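Local coordinates for protein phosphoribosylformylglycinamidine cyclo-ligase (Thermus thermophilus HB8, PDB 5AVM) that probably catalyses the ATP-dependent ring closure of formylglycinamidine ribonucleotide to 5-aminoimidazole ribonucleotide in de novo purine biosynthesis, at residues Val63-Lys66 and Thr67-Ala70; Ser212-Glu215 and Ala216-Pro220. All coordinates share one frame; numbering follows the deposited sequence.

Contact 1: Val63-Lys66 and Thr67-Ala70; sequences VGTK and TLLA. With SO4 (sulfate ion), chain L.
The flat groups that meet between Val63-Lys66 and Thr67-Ala70 are backbone carbonyls, each approached in its own way. The Lys66 carbonyl takes Ala70 N in its plane, with 3.0 Å from Ala70 N to Lys66 O, as an ordinary turn of helix 66-72. The Thr65 carbonyl is met over its face: Leu68 N stands 51° above the plane, 2.8 Å from Thr65 O. Leu69 N adds a weak bond to the same Thr65 O at 3.5 Å. The Gly64 carbonyl is struck almost end-on (C=O...donor angle 161°) by the hydroxyl of Thr67, which donates from OG1 to Gly64 O over 3.0 Å. Thr67 chi1 of -60° sets OG1 beside its own backbone N, facing back into the loop. At that hydroxyl Val63 brings up its CG1 branch, 3.2 Å from Thr67 OG1, the two side chains crossing at about a right angle. Replacing Thr67 by a valine would remove the hydroxyl and would probably leave Gly64 O without this bond, loosening the hold of the loop on the helix start. On another side, Thr65 CG2 lies 4.1 Å from Leu68 CD1, methyl against methyl. Gly64 has backbone angles that would jam a CB against the preceding carbonyl O, and that CB would also clash with the sulfate. Thr65 N reaches sulfate O2 by a weak bond of 3.4 Å, and Gly189 N and Tyr190 N grip the same ion. Lys66 stretches away, its NZ paired with Asp82 and bonded to His186 O and Tyr190 OH. The sulfate probably came from the crystallisation liquor, but its hold by main-chain N-H groups beside a helix start is consistent with a spot that attracts anions.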
loop_
_atom_site.group_PDB
_atom_site.type_symbol
_atom_site.label_atom_id
_atom_site.label_comp_id
_atom_site.label_asym_id
_atom_site.label_seq_id
_atom_site.Cartn_x
_atom_site.Cartn_y
_atom_site.Cartn_z
ATOM N N VAL B 63 5.717 -8.272 -1.130
ATOM C CA VAL B 63 6.247 -9.606 -1.390
ATOM C C VAL B 63 7.656 -9.672 -0.798
ATOM O O VAL B 63 8.002 -10.615 -0.078
ATOM C CB VAL B 63 6.283 -9.908 -2.917
ATOM C CG1 VAL B 63 7.009 -11.211 -3.187
ATOM C CG2 VAL B 63 4.863 -10.002 -3.460
ATOM N N GLY B 64 8.458 -8.652 -1.078
ATOM C CA GLY B 64 9.817 -8.623 -0.564
ATOM C C GLY B 64 10.840 -8.975 -1.628
ATOM O O GLY B 64 10.502 -9.080 -2.797
ATOM N N THR B 65 12.089 -9.164 -1.218
ATOM C CA THR B 65 13.159 -9.498 -2.144
ATOM C C THR B 65 12.908 -10.818 -2.873
ATOM O O THR B 65 13.539 -11.101 -3.896
ATOM C CB THR B 65 14.514 -9.526 -1.406
ATOM O OG1 THR B 65 14.871 -8.185 -1.041
ATOM C CG2 THR B 65 15.607 -10.117 -2.277
ATOM N N LYS B 66 11.982 -11.626 -2.360
ATOM C CA LYS B 66 11.660 -12.891 -3.018
ATOM C C LYS B 66 11.370 -12.592 -4.479
ATOM O O LYS B 66 11.591 -13.430 -5.348
ATOM C CB LYS B 66 10.423 -13.542 -2.397
ATOM C CG LYS B 66 10.040 -14.873 -3.034
ATOM C CD LYS B 66 9.020 -15.609 -2.176
ATOM C CE LYS B 66 8.808 -17.044 -2.648
ATOM N NZ LYS B 66 7.993 -17.814 -1.654
ATOM N N THR B 67 10.872 -11.381 -4.728
ATOM C CA THR B 67 10.522 -10.922 -6.065
ATOM C C THR B 67 11.707 -10.980 -7.019
ATOM O O THR B 67 11.562 -11.378 -8.174
ATOM C CB THR B 67 9.983 -9.481 -6.031
ATOM O OG1 THR B 67 8.812 -9.425 -5.206
ATOM C CG2 THR B 67 9.622 -9.021 -7.428
ATOM N N LEU B 68 12.880 -10.582 -6.542
ATOM C CA LEU B 68 14.070 -10.609 -7.384
ATOM C C LEU B 68 14.435 -12.057 -7.705
ATOM O O LEU B 68 14.823 -12.371 -8.833
ATOM C CB LEU B 68 15.217 -9.892 -6.676
ATOM C CG LEU B 68 14.861 -8.434 -6.385
ATOM C CD1 LEU B 68 15.961 -7.766 -5.582
ATOM C CD2 LEU B 68 14.629 -7.708 -7.702
ATOM N N LEU B 69 14.287 -12.944 -6.721
ATOM C CA LEU B 69 14.586 -14.356 -6.928
ATOM C C LEU B 69 13.685 -14.941 -8.018
ATOM O O LEU B 69 14.139 -15.719 -8.865
ATOM C CB LEU B 69 14.383 -15.143 -5.630
ATOM C CG LEU B 69 14.645 -16.654 -5.708
ATOM C CD1 LEU B 69 16.112 -16.913 -6.049
ATOM C CD2 LEU B 69 14.287 -17.306 -4.383
ATOM N N ALA B 70 12.409 -14.558 -7.989
ATOM C CA ALA B 70 11.418 -15.039 -8.953
ATOM C C ALA B 70 11.683 -14.554 -10.375
ATOM O O ALA B 70 11.584 -15.326 -11.331
ATOM C CB ALA B 70 10.017 -14.616 -8.513
HETATM S S SO4 L . 13.200 -10.072 2.442
HETATM O O1 SO4 L . 14.482 -9.873 1.751
HETATM O O2 SO4 L . 12.317 -8.903 2.206
HETATM O O3 SO4 L . 12.547 -11.290 1.929
HETATM O O4 SO4 L . 13.446 -10.229 3.889
#

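Contact 2: Ser212-Glu215 and Ala216-Pro220; sequences SLKE and ALLRP
Ser212-Glu215 and Ala216-Pro220 span the short helix 213-218, with a serine N-cap before it and Arg219 in the loop after it. Ser212 works twice. Its OG accepts a weak but straight capping bond from Glu215 N (3.4 Å, N-H...O angle 175°), while its backbone O receives Ala216 N at 3.0 Å. The methyl of Ala216 also packs on this carbonyl, with CB 3.3 Å from Ser212 O. In the next step Leu217 N donates to Leu213 O over 2.7 Å, and Leu218 N donates to Lys214 O over 2.9 Å. These three successive i to i+4 bonds run through a helix of under two turns, in the C-terminal AIR synthase-related domain. Two of its leucines face helix 275-283, Leu213 resting on Tyr278 and Leu217 on Val275. One turn apart on another flank, Lys214 and Leu218 pass each other at a slant, the aliphatic CG of the lysine 3.9 Å from Leu218 CD1. With Lys214 CG anti to the backbone N (chi1 -178°), the chain leaves the helix before bending at its third torsion. Arg219 folds back instead: its chain bends at chi3 (-69°), which lays one guanidinium face under the Glu215 carbonyl, with Glu215 O about 4.1 Å above the plane and over its centre. The carboxylate of Glu215 comes no nearer than a loose attraction of charges: Glu215 OE1 is 4.4 Å from Arg219 NH2, and this oxygen lies well out of the guanidinium plane, with no N-H directed at it. The true salt-bridge partner of Arg219 NH2 is Glu211, just before the N-cap residue.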
loop_
_atom_site.group_PDB
_atom_site.type_symbol
_atom_site.label_atom_id
_atom_site.label_comp_id
_atom_site.label_asym_id
_atom_site.label_seq_id
_atom_site.Cartn_x
_atom_site.Cartn_y
_atom_site.Cartn_z
ATOM N N SER B 212 13.922 -29.166 -6.901
ATOM C CA SER B 212 15.025 -28.221 -7.099
ATOM C C SER B 212 14.934 -26.987 -6.202
ATOM O O SER B 212 13.982 -26.827 -5.431
ATOM C CB SER B 212 15.065 -27.763 -8.554
ATOM O OG SER B 212 13.895 -27.037 -8.887
ATOM N N LEU B 213 15.934 -26.117 -6.300
ATOM C CA LEU B 213 15.923 -24.896 -5.511
ATOM C C LEU B 213 14.764 -24.014 -5.975
ATOM O O LEU B 213 14.007 -23.486 -5.162
ATOM C CB LEU B 213 17.249 -24.146 -5.664
ATOM C CG LEU B 213 18.384 -24.650 -4.778
ATOM C CD1 LEU B 213 19.673 -23.929 -5.129
ATOM C CD2 LEU B 213 18.019 -24.425 -3.322
ATOM N N LYS B 214 14.630 -23.862 -7.289
ATOM C CA LYS B 214 13.559 -23.050 -7.861
ATOM C C LYS B 214 12.215 -23.440 -7.232
ATOM O O LYS B 214 11.511 -22.608 -6.658
ATOM C CB LYS B 214 13.498 -23.266 -9.378
ATOM C CG LYS B 214 12.444 -22.437 -10.105
ATOM C CD LYS B 214 12.112 -23.031 -11.479
ATOM C CE LYS B 214 13.350 -23.203 -12.360
ATOM N NZ LYS B 214 13.024 -23.830 -13.668
ATOM N N GLU B 215 11.882 -24.724 -7.335
ATOM C CA GLU B 215 10.637 -25.255 -6.808
ATOM C C GLU B 215 10.463 -25.102 -5.303
ATOM O O GLU B 215 9.380 -24.750 -4.830
ATOM C CB GLU B 215 10.506 -26.728 -7.194
ATOM C CG GLU B 215 10.060 -26.927 -8.620
ATOM C CD GLU B 215 8.735 -26.247 -8.885
ATOM O OE1 GLU B 215 7.733 -26.634 -8.249
ATOM O OE2 GLU B 215 8.697 -25.318 -9.720
ATOM N N ALA B 216 11.526 -25.363 -4.555
ATOM C CA ALA B 216 11.464 -25.277 -3.106
ATOM C C ALA B 216 11.519 -23.859 -2.552
ATOM O O ALA B 216 10.972 -23.591 -1.482
ATOM C CB ALA B 216 12.581 -26.111 -2.499
ATOM N N LEU B 217 12.170 -22.954 -3.279
ATOM C CA LEU B 217 12.318 -21.567 -2.839
ATOM C C LEU B 217 11.212 -20.636 -3.323
ATOM O O LEU B 217 10.982 -19.578 -2.730
ATOM C CB LEU B 217 13.671 -21.022 -3.299
ATOM C CG LEU B 217 14.709 -20.633 -2.246
ATOM C CD1 LEU B 217 14.919 -21.755 -1.257
ATOM C CD2 LEU B 217 16.013 -20.295 -2.956
ATOM N N LEU B 218 10.537 -21.032 -4.398
ATOM C CA LEU B 218 9.456 -20.232 -4.966
ATOM C C LEU B 218 8.054 -20.721 -4.590
ATOM O O LEU B 218 7.056 -20.114 -4.985
ATOM C CB LEU B 218 9.597 -20.149 -6.492
ATOM C CG LEU B 218 10.783 -19.302 -6.974
ATOM C CD1 LEU B 218 10.791 -19.237 -8.491
ATOM C CD2 LEU B 218 10.684 -17.903 -6.388
ATOM N N ARG B 219 7.979 -21.812 -3.831
ATOM C CA ARG B 219 6.689 -22.328 -3.386
ATOM C C ARG B 219 6.013 -21.169 -2.657
ATOM O O ARG B 219 6.566 -20.606 -1.703
ATOM C CB ARG B 219 6.874 -23.515 -2.437
ATOM C CG ARG B 219 5.575 -24.069 -1.875
ATOM C CD ARG B 219 5.715 -25.547 -1.561
ATOM N NE ARG B 219 5.846 -26.355 -2.781
ATOM C CZ ARG B 219 6.782 -27.282 -2.970
ATOM N NH1 ARG B 219 7.683 -27.524 -2.021
ATOM N NH2 ARG B 219 6.820 -27.965 -4.106
ATOM N N PRO B 220 4.808 -20.790 -3.104
ATOM C CA PRO B 220 4.059 -19.686 -2.502
ATOM C C PRO B 220 3.880 -19.696 -0.982
ATOM O O PRO B 220 3.867 -20.748 -0.340
ATOM C CB PRO B 220 2.720 -19.744 -3.236
ATOM C CG PRO B 220 3.101 -20.282 -4.587
ATOM C CD PRO B 220 4.057 -21.386 -4.226
#

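Overall arrangement
Contact 1 lies in the N-terminal and contact 2 in the C-terminal AIR synthase-related domain, yet their centres are only 12 Å apart and they touch. Lys66 links them: NZ lies 3.1 Å from Arg219 O, a probable hydrogen bond, while CE packs 3.3 Å from Leu217 O, so the lysine meets the carbonyl oxygens near the end of helix 213-218. Beside it the two short helices pack through nonpolar groups, Leu69 CD2 being 3.7 Å from Leu217 CD2 and Ala70 CA 3.9 Å from Leu218 CD2. One sulfate sits at the loop of contact 1; a different sulfate lies about 4 Å from the Leu218 side chain.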